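Local coordinates for endonuclease 8-like L720 (Acanthamoeba polyphaga mimivirus, PDB 4MB7), which belongs to the endonuclease VIII-like family and joins a beta-rich N-terminal domain to a helical H2TH domain and a zinc-bound C-terminal region, at residues A[3-7]-A[141-145]; A[16-21]-A[38-44]; A[186-191]-A[238-243]. One frame throughout, in Å; residues are numbered along the deposited sequence.

Contact 1 (A[3-7]-A[141-145]); sequences APRIR and LSNNR. With SO4 (sulfate ion), chain C.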
loop_
_atom_site.group_PDB
_atom_site.type_symbol
_atom_site.label_atom_id
_atom_site.label_comp_id
_atom_site.label_asym_id
_atom_site.label_seq_id
_atom_site.Cartn_x
_atom_site.Cartn_y
_atom_site.Cartn_z
ATOM N N ALA A 3 -2.372 -1.762 -3.458
ATOM C CA ALA A 3 -1.642 -2.688 -4.318
ATOM C C ALA A 3 -2.345 -2.812 -5.672
ATOM O O ALA A 3 -3.571 -2.756 -5.739
ATOM C CB ALA A 3 -1.522 -4.049 -3.646
ATOM N N PRO A 4 -1.571 -2.974 -6.758
ATOM C CA PRO A 4 -0.110 -3.058 -6.788
ATOM C C PRO A 4 0.555 -1.722 -7.126
ATOM O O PRO A 4 1.683 -1.724 -7.610
ATOM C CB PRO A 4 0.133 -4.042 -7.928
ATOM C CG PRO A 4 -0.958 -3.705 -8.906
ATOM C CD PRO A 4 -2.154 -3.265 -8.080
ATOM N N ARG A 5 -0.131 -0.610 -6.877
ATOM C CA ARG A 5 0.413 0.711 -7.195
ATOM C C ARG A 5 1.660 1.041 -6.370
ATOM O O ARG A 5 2.551 1.753 -6.836
ATOM C CB ARG A 5 -0.655 1.793 -7.014
ATOM C CG ARG A 5 -0.192 3.209 -7.338
ATOM C CD ARG A 5 0.405 3.309 -8.736
ATOM N NE ARG A 5 -0.478 2.758 -9.760
ATOM C CZ ARG A 5 -0.284 2.896 -11.068
ATOM N NH1 ARG A 5 0.762 3.577 -11.517
ATOM N NH2 ARG A 5 -1.140 2.359 -11.927
ATOM N N ILE A 6 1.724 0.521 -5.148
ATOM C CA ILE A 6 2.896 0.731 -4.303
ATOM C C ILE A 6 4.120 0.041 -4.907
ATOM O O ILE A 6 5.196 0.634 -4.995
ATOM C CB ILE A 6 2.665 0.240 -2.857
ATOM C CG1 ILE A 6 1.592 1.083 -2.168
ATOM C CG2 ILE A 6 3.952 0.306 -2.058
ATOM C CD1 ILE A 6 0.220 0.466 -2.194
ATOM N N ARG A 7 3.945 -1.210 -5.328
ATOM C CA ARG A 7 5.009 -1.949 -6.001
ATOM C C ARG A 7 5.452 -1.240 -7.275
ATOM O O ARG A 7 6.648 -1.119 -7.550
ATOM C CB ARG A 7 4.556 -3.371 -6.340
ATOM C CG ARG A 7 5.509 -4.097 -7.280
ATOM C CD ARG A 7 5.089 -5.537 -7.510
ATOM N NE ARG A 7 5.791 -6.130 -8.644
ATOM C CZ ARG A 7 6.060 -7.426 -8.765
ATOM N NH1 ARG A 7 5.697 -8.273 -7.813
ATOM N NH2 ARG A 7 6.701 -7.872 -9.837
ATOM N N LEU A 141 0.492 -9.315 -0.716
ATOM C CA LEU A 141 0.103 -10.121 -1.873
ATOM C C LEU A 141 0.761 -9.687 -3.183
ATOM O O LEU A 141 0.865 -10.480 -4.117
ATOM C CB LEU A 141 -1.419 -10.120 -2.030
ATOM C CG LEU A 141 -2.203 -10.852 -0.938
ATOM C CD1 LEU A 141 -3.676 -10.504 -1.018
ATOM C CD2 LEU A 141 -2.005 -12.351 -1.060
ATOM N N SER A 142 1.204 -8.435 -3.253
ATOM C CA SER A 142 1.825 -7.923 -4.471
ATOM C C SER A 142 3.351 -7.941 -4.406
ATOM O O SER A 142 4.020 -7.658 -5.398
ATOM C CB SER A 142 1.345 -6.500 -4.761
ATOM O OG SER A 142 1.935 -5.576 -3.863
ATOM N N ASN A 143 3.897 -8.265 -3.240
ATOM C CA ASN A 143 5.341 -8.217 -3.034
ATOM C C ASN A 143 6.031 -9.500 -3.490
ATOM O O ASN A 143 5.524 -10.595 -3.270
ATOM C CB ASN A 143 5.653 -7.955 -1.559
ATOM C CG ASN A 143 7.065 -7.452 -1.340
ATOM O OD1 ASN A 143 8.033 -8.194 -1.494
ATOM N ND2 ASN A 143 7.187 -6.183 -0.961
ATOM N N ASN A 144 7.191 -9.360 -4.122
ATOM C CA ASN A 144 7.956 -10.519 -4.577
ATOM C C ASN A 144 8.473 -11.392 -3.432
ATOM O O ASN A 144 8.904 -12.520 -3.651
ATOM C CB ASN A 144 9.113 -10.085 -5.479
ATOM C CG ASN A 144 8.658 -9.738 -6.883
ATOM O OD1 ASN A 144 7.795 -10.408 -7.451
ATOM N ND2 ASN A 144 9.237 -8.686 -7.451
ATOM N N ARG A 145 8.429 -10.868 -2.212
ATOM C CA ARG A 145 8.837 -11.647 -1.050
ATOM C C ARG A 145 7.652 -12.343 -0.385
ATOM O O ARG A 145 7.792 -12.921 0.693
ATOM C CB ARG A 145 9.580 -10.772 -0.037
ATOM C CG ARG A 145 10.983 -10.382 -0.473
ATOM C CD ARG A 145 11.794 -9.840 0.694
HETATM S S SO4 C . 0.467 4.288 -15.426
HETATM O O1 SO4 C . 0.812 3.816 -16.779
HETATM O O2 SO4 C . 0.070 5.704 -15.519
HETATM O O3 SO4 C . -0.674 3.493 -14.929
HETATM O O4 SO4 C . 1.636 4.168 -14.540
HETATM O O HOH W 1 1.751 -2.893 -4.076
#

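Contact 2 (A[16-21]-A[38-44]); sequences TKNHRI and DYIIRKW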
loop_
_atom_site.group_PDB
_atom_site.type_symbol
_atom_site.label_atom_id
_atom_site.label_comp_id
_atom_site.label_asym_id
_atom_site.label_seq_id
_atom_site.Cartn_x
_atom_site.Cartn_y
_atom_site.Cartn_z
ATOM N N THR A 16 17.315 4.719 -8.175
ATOM C CA THR A 16 17.987 5.890 -7.626
ATOM C C THR A 16 18.943 5.467 -6.512
ATOM O O THR A 16 19.669 6.288 -5.954
ATOM C CB THR A 16 16.984 6.924 -7.081
ATOM O OG1 THR A 16 16.081 6.288 -6.167
ATOM C CG2 THR A 16 16.193 7.554 -8.219
ATOM N N LYS A 17 18.923 4.174 -6.199
ATOM C CA LYS A 17 19.827 3.572 -5.228
ATOM C C LYS A 17 21.288 3.914 -5.532
ATOM O O LYS A 17 21.681 3.986 -6.695
ATOM C CB LYS A 17 19.625 2.055 -5.219
ATOM C CG LYS A 17 20.614 1.277 -4.370
ATOM C CD LYS A 17 20.446 -0.219 -4.577
ATOM C CE LYS A 17 21.522 -0.997 -3.838
ATOM N NZ LYS A 17 21.369 -2.467 -4.019
ATOM N N ASN A 18 22.065 4.140 -4.471
ATOM C CA ASN A 18 23.498 4.452 -4.542
ATOM C C ASN A 18 23.845 5.867 -5.006
ATOM O O ASN A 18 25.018 6.195 -5.184
ATOM C CB ASN A 18 24.270 3.408 -5.361
ATOM C CG ASN A 18 24.178 2.020 -4.766
ATOM O OD1 ASN A 18 24.168 1.856 -3.546
ATOM N ND2 ASN A 18 24.104 1.010 -5.625
ATOM N N HIS A 19 22.834 6.708 -5.190
ATOM C CA HIS A 19 23.076 8.094 -5.587
ATOM C C HIS A 19 23.009 9.058 -4.405
ATOM O O HIS A 19 22.321 8.801 -3.416
ATOM C CB HIS A 19 22.117 8.521 -6.702
ATOM C CG HIS A 19 22.409 7.875 -8.020
ATOM N ND1 HIS A 19 23.401 8.326 -8.864
ATOM C CD2 HIS A 19 21.851 6.805 -8.633
ATOM C CE1 HIS A 19 23.436 7.566 -9.943
ATOM N NE2 HIS A 19 22.506 6.635 -9.828
ATOM N N ARG A 20 23.733 10.165 -4.521
ATOM C CA ARG A 20 23.874 11.124 -3.433
ATOM C C ARG A 20 22.860 12.255 -3.536
ATOM O O ARG A 20 22.580 12.754 -4.625
ATOM C CB ARG A 20 25.294 11.700 -3.433
ATOM C CG ARG A 20 25.565 12.714 -2.334
ATOM C CD ARG A 20 27.024 13.148 -2.338
ATOM N NE ARG A 20 27.465 13.553 -3.670
ATOM C CZ ARG A 20 27.315 14.775 -4.169
ATOM N NH1 ARG A 20 26.732 15.723 -3.448
ATOM N NH2 ARG A 20 27.746 15.049 -5.393
ATOM N N ILE A 21 22.314 12.661 -2.393
ATOM C CA ILE A 21 21.413 13.804 -2.349
ATOM C C ILE A 21 22.196 15.109 -2.435
ATOM O O ILE A 21 22.993 15.427 -1.554
ATOM C CB ILE A 21 20.561 13.805 -1.067
ATOM C CG1 ILE A 21 19.625 12.594 -1.054
ATOM C CG2 ILE A 21 19.768 15.100 -0.960
ATOM C CD1 ILE A 21 18.864 12.418 0.245
ATOM N N ASP A 38 23.834 15.427 1.104
ATOM C CA ASP A 38 24.967 14.525 0.871
ATOM C C ASP A 38 24.799 13.120 1.452
ATOM O O ASP A 38 25.743 12.330 1.463
ATOM C CB ASP A 38 26.287 15.151 1.338
ATOM C CG ASP A 38 26.661 16.380 0.536
ATOM O OD1 ASP A 38 26.359 16.411 -0.678
ATOM O OD2 ASP A 38 27.250 17.314 1.116
ATOM N N TYR A 39 23.599 12.808 1.929
ATOM C CA TYR A 39 23.282 11.437 2.304
ATOM C C TYR A 39 23.182 10.575 1.049
ATOM O O TYR A 39 22.922 11.082 -0.041
ATOM C CB TYR A 39 21.976 11.376 3.097
ATOM C CG TYR A 39 22.166 11.376 4.597
ATOM C CD1 TYR A 39 22.487 12.542 5.280
ATOM C CD2 TYR A 39 22.021 10.206 5.332
ATOM C CE1 TYR A 39 22.661 12.544 6.653
ATOM C CE2 TYR A 39 22.191 10.197 6.703
ATOM C CZ TYR A 39 22.512 11.369 7.359
ATOM O OH TYR A 39 22.682 11.366 8.725
ATOM N N ILE A 40 23.395 9.273 1.212
ATOM C CA ILE A 40 23.354 8.337 0.098
ATOM C C ILE A 40 22.123 7.442 0.193
ATOM O O ILE A 40 21.811 6.922 1.265
ATOM C CB ILE A 40 24.602 7.435 0.084
ATOM C CG1 ILE A 40 25.878 8.278 0.135
ATOM C CG2 ILE A 40 24.601 6.529 -1.140
ATOM C CD1 ILE A 40 26.069 9.156 -1.068
ATOM N N ILE A 41 21.424 7.270 -0.925
ATOM C CA ILE A 41 20.317 6.322 -0.985
ATOM C C ILE A 41 20.867 4.902 -0.955
ATOM O O ILE A 41 21.454 4.433 -1.928
ATOM C CB ILE A 41 19.465 6.520 -2.250
ATOM C CG1 ILE A 41 18.798 7.897 -2.233
ATOM C CG2 ILE A 41 18.416 5.422 -2.367
ATOM C CD1 ILE A 41 17.878 8.147 -3.411
ATOM N N ARG A 42 20.681 4.224 0.171
ATOM C CA ARG A 42 21.209 2.877 0.342
ATOM C C ARG A 42 20.261 1.809 -0.195
ATOM O O ARG A 42 20.695 0.867 -0.858
ATOM C CB ARG A 42 21.522 2.612 1.818
ATOM C CG ARG A 42 21.979 1.189 2.120
ATOM C CD ARG A 42 23.227 0.818 1.328
ATOM N NE ARG A 42 23.646 -0.558 1.586
ATOM C CZ ARG A 42 23.207 -1.614 0.909
ATOM N NH1 ARG A 42 22.331 -1.459 -0.074
ATOM N NH2 ARG A 42 23.644 -2.828 1.214
ATOM N N LYS A 43 18.970 1.961 0.085
ATOM C CA LYS A 43 17.998 0.930 -0.268
ATOM C C LYS A 43 16.555 1.439 -0.263
ATOM O O LYS A 43 16.179 2.266 0.568
ATOM C CB LYS A 43 18.129 -0.257 0.696
ATOM C CG LYS A 43 17.292 -1.470 0.329
ATOM N N TRP A 44 15.760 0.944 -1.208
ATOM C CA TRP A 44 14.315 1.127 -1.192
ATOM C C TRP A 44 13.661 -0.218 -0.899
ATOM O O TRP A 44 14.160 -1.260 -1.319
ATOM C CB TRP A 44 13.799 1.594 -2.556
ATOM C CG TRP A 44 14.207 2.963 -2.996
ATOM C CD1 TRP A 44 15.317 3.295 -3.719
ATOM C CD2 TRP A 44 13.483 4.184 -2.789
ATOM N NE1 TRP A 44 15.339 4.649 -3.956
ATOM C CE2 TRP A 44 14.224 5.216 -3.397
ATOM C CE3 TRP A 44 12.287 4.505 -2.138
ATOM C CZ2 TRP A 44 13.807 6.548 -3.374
ATOM C CZ3 TRP A 44 11.876 5.826 -2.116
ATOM C CH2 TRP A 44 12.633 6.831 -2.732
#

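Contact 3 (A[186-191]-A[238-243]); sequences QEALYD and ILRIYR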
loop_
_atom_site.group_PDB
_atom_site.type_symbol
_atom_site.label_atom_id
_atom_site.label_comp_id
_atom_site.label_asym_id
_atom_site.label_seq_id
_atom_site.Cartn_x
_atom_site.Cartn_y
_atom_site.Cartn_z
ATOM N N GLN A 186 -13.774 -4.851 -2.084
ATOM C CA GLN A 186 -15.144 -4.992 -2.574
ATOM C C GLN A 186 -15.221 -5.731 -3.911
ATOM O O GLN A 186 -16.202 -6.424 -4.184
ATOM C CB GLN A 186 -15.859 -3.638 -2.639
ATOM C CG GLN A 186 -15.241 -2.619 -3.576
ATOM C CD GLN A 186 -15.796 -1.223 -3.346
ATOM O OE1 GLN A 186 -16.714 -0.785 -4.037
ATOM N NE2 GLN A 186 -15.242 -0.521 -2.364
ATOM N N GLU A 187 -14.189 -5.587 -4.737
ATOM C CA GLU A 187 -14.112 -6.342 -5.983
ATOM C C GLU A 187 -13.954 -7.832 -5.692
ATOM O O GLU A 187 -14.556 -8.675 -6.360
ATOM C CB GLU A 187 -12.950 -5.851 -6.849
ATOM C CG GLU A 187 -13.209 -4.530 -7.556
ATOM C CD GLU A 187 -14.245 -4.650 -8.659
ATOM O OE1 GLU A 187 -14.316 -5.720 -9.298
ATOM O OE2 GLU A 187 -14.988 -3.673 -8.884
ATOM N N ALA A 188 -13.146 -8.151 -4.687
ATOM C CA ALA A 188 -12.922 -9.539 -4.299
ATOM C C ALA A 188 -14.182 -10.143 -3.688
ATOM O O ALA A 188 -14.525 -11.293 -3.961
ATOM C CB ALA A 188 -11.767 -9.637 -3.325
ATOM N N LEU A 189 -14.865 -9.359 -2.861
ATOM C CA LEU A 189 -16.081 -9.823 -2.204
ATOM C C LEU A 189 -17.186 -10.135 -3.208
ATOM O O LEU A 189 -17.936 -11.095 -3.031
ATOM C CB LEU A 189 -16.558 -8.811 -1.162
ATOM C CG LEU A 189 -15.785 -8.837 0.159
ATOM C CD1 LEU A 189 -16.212 -7.695 1.065
ATOM C CD2 LEU A 189 -15.964 -10.177 0.861
ATOM N N TYR A 190 -17.282 -9.333 -4.265
ATOM C CA TYR A 190 -18.251 -9.612 -5.316
ATOM C C TYR A 190 -17.855 -10.848 -6.114
ATOM O O TYR A 190 -18.702 -11.659 -6.480
ATOM C CB TYR A 190 -18.422 -8.426 -6.268
ATOM C CG TYR A 190 -19.316 -8.776 -7.433
ATOM C CD1 TYR A 190 -20.692 -8.869 -7.267
ATOM C CD2 TYR A 190 -18.787 -9.048 -8.689
ATOM C CE1 TYR A 190 -21.517 -9.208 -8.317
ATOM C CE2 TYR A 190 -19.609 -9.389 -9.751
ATOM C CZ TYR A 190 -20.974 -9.466 -9.556
ATOM O OH TYR A 190 -21.805 -9.802 -10.600
ATOM N N ASP A 191 -16.561 -10.975 -6.384
ATOM C CA ASP A 191 -16.029 -12.098 -7.147
ATOM C C ASP A 191 -16.314 -13.425 -6.440
ATOM O O ASP A 191 -16.468 -14.463 -7.085
ATOM C CB ASP A 191 -14.523 -11.918 -7.350
ATOM C CG ASP A 191 -13.961 -12.822 -8.429
ATOM O OD1 ASP A 191 -14.720 -13.216 -9.338
ATOM O OD2 ASP A 191 -12.750 -13.125 -8.375
ATOM N N ILE A 238 -11.476 -3.971 -15.977
ATOM C CA ILE A 238 -11.397 -5.147 -15.113
ATOM C C ILE A 238 -12.279 -5.013 -13.874
ATOM O O ILE A 238 -12.550 -6.002 -13.192
ATOM C CB ILE A 238 -9.954 -5.428 -14.648
ATOM C CG1 ILE A 238 -9.455 -4.301 -13.746
ATOM C CG2 ILE A 238 -9.027 -5.631 -15.838
ATOM C CD1 ILE A 238 -8.675 -4.793 -12.555
ATOM N N LEU A 239 -12.718 -3.793 -13.580
ATOM C CA LEU A 239 -13.578 -3.551 -12.422
ATOM C C LEU A 239 -15.007 -4.004 -12.708
ATOM O O LEU A 239 -15.546 -3.737 -13.780
ATOM C CB LEU A 239 -13.558 -2.073 -12.034
ATOM C CG LEU A 239 -12.191 -1.490 -11.666
ATOM C CD1 LEU A 239 -12.321 -0.027 -11.269
ATOM C CD2 LEU A 239 -11.542 -2.298 -10.551
ATOM N N ARG A 240 -15.618 -4.686 -11.743
ATOM C CA ARG A 240 -16.933 -5.284 -11.952
ATOM C C ARG A 240 -18.011 -4.742 -11.015
ATOM O O ARG A 240 -19.199 -4.819 -11.328
ATOM C CB ARG A 240 -16.849 -6.811 -11.828
ATOM C CG ARG A 240 -16.034 -7.480 -12.926
ATOM C CD ARG A 240 -15.578 -8.873 -12.513
ATOM N NE ARG A 240 -16.693 -9.792 -12.306
ATOM C CZ ARG A 240 -16.586 -10.966 -11.693
ATOM N NH1 ARG A 240 -15.413 -11.363 -11.215
ATOM N NH2 ARG A 240 -17.652 -11.743 -11.548
ATOM N N ILE A 241 -17.607 -4.199 -9.871
ATOM C CA ILE A 241 -18.583 -3.742 -8.885
ATOM C C ILE A 241 -18.267 -2.353 -8.321
ATOM O O ILE A 241 -19.133 -1.705 -7.734
ATOM C CB ILE A 241 -18.731 -4.753 -7.722
ATOM C CG1 ILE A 241 -20.095 -4.601 -7.039
ATOM C CG2 ILE A 241 -17.591 -4.605 -6.723
ATOM C CD1 ILE A 241 -21.269 -4.898 -7.949
ATOM N N TYR A 242 -17.033 -1.892 -8.507
ATOM C CA TYR A 242 -16.621 -0.609 -7.941
ATOM C C TYR A 242 -17.361 0.566 -8.576
ATOM O O TYR A 242 -17.234 0.816 -9.775
ATOM C CB TYR A 242 -15.109 -0.409 -8.061
ATOM C CG TYR A 242 -14.624 0.868 -7.412
ATOM C CD1 TYR A 242 -14.696 1.039 -6.035
ATOM C CD2 TYR A 242 -14.095 1.902 -8.172
ATOM C CE1 TYR A 242 -14.257 2.205 -5.434
ATOM C CE2 TYR A 242 -13.651 3.072 -7.581
ATOM C CZ TYR A 242 -13.736 3.217 -6.212
ATOM O OH TYR A 242 -13.296 4.377 -5.615
ATOM N N ARG A 243 -18.165 1.239 -7.769
ATOM C CA ARG A 243 -18.916 2.415 -8.194
ATOM C C ARG A 243 -19.843 2.109 -9.356
ATOM O O ARG A 243 -20.105 2.954 -10.187
ATOM C CB ARG A 243 -17.970 3.565 -8.528
ATOM C CG ARG A 243 -17.452 4.249 -7.279
ATOM C CD ARG A 243 -16.419 5.319 -7.568
ATOM N NE ARG A 243 -16.017 5.975 -6.332
ATOM C CZ ARG A 243 -15.200 7.017 -6.270
ATOM N NH1 ARG A 243 -14.690 7.530 -7.384
ATOM N NH2 ARG A 243 -14.900 7.548 -5.094
HETATM O O HOH W 2 -17.976 1.419 -4.973
HETATM O O HOH W 3 -12.159 -7.200 -10.917
HETATM O O HOH W 4 -20.567 -11.894 -12.250
HETATM O O HOH W 5 -16.863 -14.515 -10.173
#

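Contact 1 (A[3-7]-A[141-145])
P4 and S142 bring the two backbones closest, CA to CA 5.7 Å, where the cis peptide bond before P4 and its N-cap place at the head of helix 5-13 face an irregular loop. S142 turns its CB into this bend and lies 3.9 Å from the CB of A3. R7 supplies the direct polar link. Its chain is extended, CG anti to the backbone N (chi1 169°), which carries NH1 past S142 to its carbonyl oxygen; the bond from R7 NH1 to S142 O is 3.0 Å and nearly straight (167°), with the oxygen in the guanidinium plane. A second, weak bond runs from R7 NH1 to N144 OD1 at 3.0 Å, bent to 130°; the N144 amide crosses the arginine, with ND2 over one guanidinium face. The pairing ties the N-terminus of the chain to the H2TH domain, at the junction with the beta-rich domain. R7 NE forms a salt bridge with E11, and Y223 of helix 205-230 makes a cation-pi contact, so the guanidinium is gripped from several directions. A water accepts from R7 N at 3.0 Å and donates to S142 OG at 2.7 Å; D140 also bonds this hydroxyl. R5 points away from the loop, and its NH1 and NH2 bond O4 and O3 of a sulfate ion, probably from the crystallisation liquor, at the guanidinium edge, while K12 and R229 grip the same ion.

Contact 2 (A[16-21]-A[38-44])
T16 OG1 is turned between its own backbone N and carbonyl carbon (chi1 52°), and there meets the indole edge of W44, whose CG lies to the side of its backbone N. W44 NE1 donates to T16 OG1 at 2.9 Å, the oxygen standing 27° out of the ring plane; the same hydroxyl is also bonded to I13 O. At the far end, R20 runs extended until a bend at chi3 (50°) turns its head alongside D38. There R20 NH1 forms a salt bridge of 2.9 Å to D38 OD1, meeting the oxygen almost end-on. Between these ends the backbones interlock. N18 N donates to I41 O at 2.6 Å, a short bond that ties the turn to the strand, and D38 N donates to I21 O at the other end. The bonds from I41 N to H19 O and from I21 N to Y39 O flank R20 and I40, which form a single antiparallel bridge as a non-hydrogen-bonded pair, just after the type II turn from T16 to H19. The bridge links strand 40-47, outermost in one four-stranded antiparallel sheet, to the chain entering strand 21-25, outermost in the other. I41 points into the turn, setting CD1 3.6 Å from T16 O. I40 lays CD1 3.6 Å from R20 CB, packing on the aliphatic part of the arginine. On the exposed side, K17 and R42 run side by side in the same direction, their like charges close together, with K17 NZ 4.2 Å from R42 NH1. H19 ND1 and the backbone N of R20 are hydrogen-bonded to D94.

Contact 3 (A[186-191]-A[238-243])
E187 aims its carboxylate at three successive backbone N-H groups of the 238-243 loop, its chain bent at chi2 (-70°). R240 N donates to E187 OE1 at 3.0 Å and I241 N to E187 OE2 at 2.8 Å, each meeting its oxygen on the syn side, while Y242 N reaches E187 OE2 at 2.7 Å nearly along the C-O axis. A water connects OE1 to I238 O. One helical turn on, the Y190 ring stands almost upright on the R240 guanidinium, planes 77° apart: R240 NE lies at the ring edge, 3.9 Å from Y190 CE2, and Y190 CD2 stands over one guanidinium face, toward its rim. I241 CD1 sits over one face of the same ring, also toward the rim. The Y190 side chain touches C271 and comes within about 4 Å (nearest atoms) of the zinc ion, which is held by C247, H251, C268 and C271. D191 takes the edge of that guanidinium. R240 NH1 forms a 2.7 Å salt bridge to D191 OD1, which it meets from above the carboxylate plane, the two planes being 80° apart; D191 OD2 turns to K217 and S214. Q186 sets OE1 at the edge of the Y242 ring, 3.4 Å from CD1; a water donates to Q186 OE1 and accepts from R243 N, and Q186 NE2 is bonded to N182 O. Helix 182-191 of the H2TH domain thus holds the chain leading into the zinc-bound region. With its charge shared among three backbone donors and a water, the buried E187 carboxylate probably stays ionised, and its backbone bonds would help hold the loop's curve.

In the fold
Contact 1 is the most central, about 8 Å from the centre of the chain, and is largely buried; contacts 2 and 3 lie further out, on opposite sides of that centre, with their own centres 39 Å apart. Contact 2 stays within the beta-rich domain, and contacts 1 and 3 both involve the H2TH domain, with helix 205-230 packing beside each. Their chemistry follows their place. Main-chain bonds between strand-like segments dominate contact 2, with charged side chains at its exposed edge. In contacts 1 and 3 a side chain instead grips backbone groups of an irregular loop: an arginine holds a carbonyl in one, a glutamate holds N-H groups in the other.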